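Local coordinates for nickel-dependent hydrogenase large subunit (Allochromatium vinosum, PDB 3MYR), which forms the nickel-iron-bearing large subunit of a heterodimeric hydrogenase that oxidises molecular hydrogen and passes the electrons to an acceptor, at residues R406-S411 / S437-D442. Residues are numbered along the deposited sequence; the frame is centred on the assembly and turned at random.
Sequences RELVDS and SKILVD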
ATOM      1  N   ARG B 406     -23.350  -6.389 -13.504  1.00 30.10           N
ATOM      2  CA  ARG B 406     -24.643  -5.808 -13.682  1.00 32.89           C
ATOM      3  C   ARG B 406     -25.578  -6.351 -12.578  1.00 31.56           C
ATOM      4  O   ARG B 406     -26.371  -5.618 -11.998  1.00 30.75           O
ATOM      5  CB  ARG B 406     -25.176  -6.274 -15.025  1.00 35.03           C
ATOM      6  CG  ARG B 406     -25.728  -5.219 -15.876  1.00 46.35           C
ATOM      7  CD  ARG B 406     -24.629  -4.681 -16.735  1.00 54.25           C
ATOM      8  NE  ARG B 406     -25.059  -4.533 -18.123  1.00 62.74           N
ATOM      9  CZ  ARG B 406     -25.819  -3.546 -18.605  1.00 68.10           C
ATOM     10  NH1 ARG B 406     -26.105  -3.555 -19.903  1.00 68.28           N
ATOM     11  NH2 ARG B 406     -26.332  -2.591 -17.812  1.00 68.09           N
ATOM     12  N   GLU B 407     -25.532  -7.652 -12.346  1.00 31.42           N
ATOM     13  CA  GLU B 407     -26.368  -8.295 -11.334  1.00 33.20           C
ATOM     14  C   GLU B 407     -26.051  -7.744  -9.941  1.00 31.08           C
ATOM     15  O   GLU B 407     -26.940  -7.454  -9.172  1.00 31.19           O
ATOM     16  CB  GLU B 407     -26.033  -9.760 -11.335  1.00 35.71           C
ATOM     17  CG  GLU B 407     -27.025 -10.787 -10.768  1.00 46.97           C
ATOM     18  CD  GLU B 407     -26.673 -12.248 -11.278  1.00 64.18           C
ATOM     19  OE1 GLU B 407     -27.588 -12.974 -11.768  1.00 70.90           O
ATOM     20  OE2 GLU B 407     -25.469 -12.667 -11.234  1.00 67.58           O
ATOM     21  N   LEU B 408     -24.778  -7.598  -9.628  1.00 27.97           N
ATOM     22  CA  LEU B 408     -24.402  -7.130  -8.297  1.00 27.84           C
ATOM     23  C   LEU B 408     -24.796  -5.674  -8.134  1.00 26.01           C
ATOM     24  O   LEU B 408     -25.204  -5.297  -7.071  1.00 28.54           O
ATOM     25  CB  LEU B 408     -22.892  -7.238  -8.050  1.00 24.73           C
ATOM     26  CG  LEU B 408     -22.346  -8.663  -7.878  1.00 29.80           C
ATOM     27  CD1 LEU B 408     -20.783  -8.638  -7.994  1.00 26.20           C
ATOM     28  CD2 LEU B 408     -22.844  -9.242  -6.523  1.00 30.23           C
ATOM     29  N   VAL B 409     -24.529  -4.833  -9.135  1.00 26.70           N
ATOM     30  CA  VAL B 409     -24.882  -3.428  -9.036  1.00 25.80           C
ATOM     31  C   VAL B 409     -26.426  -3.283  -8.907  1.00 27.94           C
ATOM     32  O   VAL B 409     -26.916  -2.627  -7.982  1.00 25.52           O
ATOM     33  CB  VAL B 409     -24.331  -2.568 -10.208  1.00 26.96           C
ATOM     34  CG1 VAL B 409     -25.031  -1.223 -10.217  1.00 22.95           C
ATOM     35  CG2 VAL B 409     -22.756  -2.369 -10.085  1.00 23.84           C
ATOM     36  N   ASP B 410     -27.167  -3.928  -9.802  1.00 28.03           N
ATOM     37  CA  ASP B 410     -28.647  -3.935  -9.724  1.00 30.85           C
ATOM     38  C   ASP B 410     -29.200  -4.471  -8.415  1.00 30.69           C
ATOM     39  O   ASP B 410     -30.079  -3.856  -7.852  1.00 29.78           O
ATOM     40  CB  ASP B 410     -29.309  -4.670 -10.906  1.00 31.79           C
ATOM     41  CG  ASP B 410     -29.049  -3.953 -12.244  1.00 37.88           C
ATOM     42  OD1 ASP B 410     -28.684  -2.736 -12.215  1.00 39.07           O
ATOM     43  OD2 ASP B 410     -29.217  -4.598 -13.314  1.00 42.93           O
ATOM     44  N   SER B 411     -28.708  -5.606  -7.927  1.00 30.55           N
ATOM     45  CA  SER B 411     -29.235  -6.113  -6.670  1.00 31.50           C
ATOM     46  C   SER B 411     -28.797  -5.228  -5.466  1.00 31.32           C
ATOM     47  O   SER B 411     -29.579  -5.004  -4.557  1.00 30.06           O
ATOM     48  CB  SER B 411     -28.873  -7.585  -6.453  1.00 30.86           C
ATOM     49  OG  SER B 411     -27.505  -7.620  -6.118  1.00 37.32           O
ATOM     50  N   SER B 437     -14.463  -6.711  -5.332  1.00 21.29           N
ATOM     51  CA  SER B 437     -13.849  -7.840  -4.545  1.00 22.12           C
ATOM     52  C   SER B 437     -14.546  -9.176  -4.760  1.00 21.19           C
ATOM     53  O   SER B 437     -13.896 -10.212  -4.864  1.00 22.07           O
ATOM     54  CB  SER B 437     -13.855  -7.593  -3.038  1.00 19.94           C
ATOM     55  OG  SER B 437     -13.155  -6.384  -2.795  1.00 23.38           O
ATOM     56  N   LYS B 438     -15.861  -9.155  -4.808  1.00 19.53           N
ATOM     57  CA  LYS B 438     -16.627 -10.369  -5.093  1.00 21.47           C
ATOM     58  C   LYS B 438     -16.332 -10.855  -6.529  1.00 23.09           C
ATOM     59  O   LYS B 438     -16.177 -12.069  -6.806  1.00 25.52           O
ATOM     60  CB  LYS B 438     -18.140 -10.080  -4.913  1.00 22.12           C
ATOM     61  CG  LYS B 438     -19.087 -11.208  -5.434  1.00 22.79           C
ATOM     62  CD  LYS B 438     -18.675 -12.612  -4.819  1.00 23.53           C
ATOM     63  CE  LYS B 438     -19.780 -13.690  -5.086  1.00 26.05           C
ATOM     64  NZ  LYS B 438     -19.225 -15.049  -4.594  1.00 28.84           N
ATOM     65  N   ILE B 439     -16.231  -9.935  -7.459  1.00 22.44           N
ATOM     66  CA  ILE B 439     -15.990 -10.366  -8.843  1.00 23.62           C
ATOM     67  C   ILE B 439     -14.594 -11.018  -8.906  1.00 23.33           C
ATOM     68  O   ILE B 439     -14.421 -12.028  -9.570  1.00 25.32           O
ATOM     69  CB  ILE B 439     -16.082  -9.168  -9.815  1.00 23.57           C
ATOM     70  CG1 ILE B 439     -17.568  -8.693  -9.909  1.00 22.84           C
ATOM     71  CG2 ILE B 439     -15.479  -9.556 -11.244  1.00 24.50           C
ATOM     72  CD1 ILE B 439     -17.733  -7.433 -10.712  1.00 25.23           C
ATOM     73  N   LEU B 440     -13.603 -10.441  -8.219  1.00 22.71           N
ATOM     74  CA  LEU B 440     -12.219 -10.913  -8.345  1.00 22.67           C
ATOM     75  C   LEU B 440     -12.071 -12.240  -7.623  1.00 23.40           C
ATOM     76  O   LEU B 440     -11.328 -13.125  -8.043  1.00 22.94           O
ATOM     77  CB  LEU B 440     -11.247  -9.919  -7.729  1.00 23.50           C
ATOM     78  CG  LEU B 440     -10.931  -8.849  -8.741  1.00 30.21           C
ATOM     79  CD1 LEU B 440     -10.193  -7.733  -8.075  1.00 29.68           C
ATOM     80  CD2 LEU B 440     -10.003  -9.466  -9.749  1.00 31.50           C
ATOM     81  N   VAL B 441     -12.696 -12.348  -6.468  1.00 22.34           N
ATOM     82  CA  VAL B 441     -12.550 -13.580  -5.726  1.00 25.37           C
ATOM     83  C   VAL B 441     -13.161 -14.792  -6.469  1.00 26.97           C
ATOM     84  O   VAL B 441     -12.528 -15.812  -6.500  1.00 28.81           O
ATOM     85  CB  VAL B 441     -13.049 -13.483  -4.239  1.00 24.77           C
ATOM     86  CG1 VAL B 441     -14.533 -13.822  -4.131  1.00 21.31           C
ATOM     87  CG2 VAL B 441     -12.233 -14.369  -3.428  1.00 26.70           C
ATOM     88  N   ASP B 442     -14.276 -14.623  -7.180  1.00 26.76           N
ATOM     89  CA  ASP B 442     -14.806 -15.658  -8.053  1.00 28.60           C
ATOM     90  C   ASP B 442     -13.879 -15.946  -9.214  1.00 28.16           C
ATOM     91  O   ASP B 442     -13.820 -17.056  -9.615  1.00 29.34           O
ATOM     92  CB  ASP B 442     -16.200 -15.299  -8.629  1.00 29.81           C
ATOM     93  CG  ASP B 442     -17.291 -15.233  -7.533  1.00 35.64           C
ATOM     94  OD1 ASP B 442     -18.432 -14.784  -7.823  1.00 40.89           O
ATOM     95  OD2 ASP B 442     -17.013 -15.673  -6.378  1.00 33.54           O
TER
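K438 is the first residue along 437-442 to meet the other helix, and it does so with its aliphatic stem: CG lies 4.0 Å from CD1 of L408, the two side chains crossing at about a right angle. The lysine leaves its helix with CG anti to the backbone N (chi1 169°) and then bends at chi2 (52°), which carries the ammonium away from L408 and forward along its own helix, toward D442. The main polar partner of NZ is D254 on helix 236-265; NZ also sits 2.9 Å from D442 OD2, one turn on, in a salt bridge that uses the syn lone pair of the carboxylate, and R250 pairs with the same oxygen. Replacing K438 by alanine would probably leave D254 without this cation and D442 with R250 but not the lysine, and would strip L408 of part of its apolar cover. Next comes I439, whose CG1 branch packs 3.7 Å from the same CD1 of L408, the side chains running past each other in opposite directions. No hydrogen bond joins the segments. They bury a slight 107 Å² between them, where helix 403-416 meets helix 426-456, away from the metal sites. D442 OD1 adds a polar tie to Q404 of helix 403-416, I439 also rests on L397 of helix 390-399, and S437 and V441 turn to helices 236-265 and 86-112, placing 426-456 within a helical bundle.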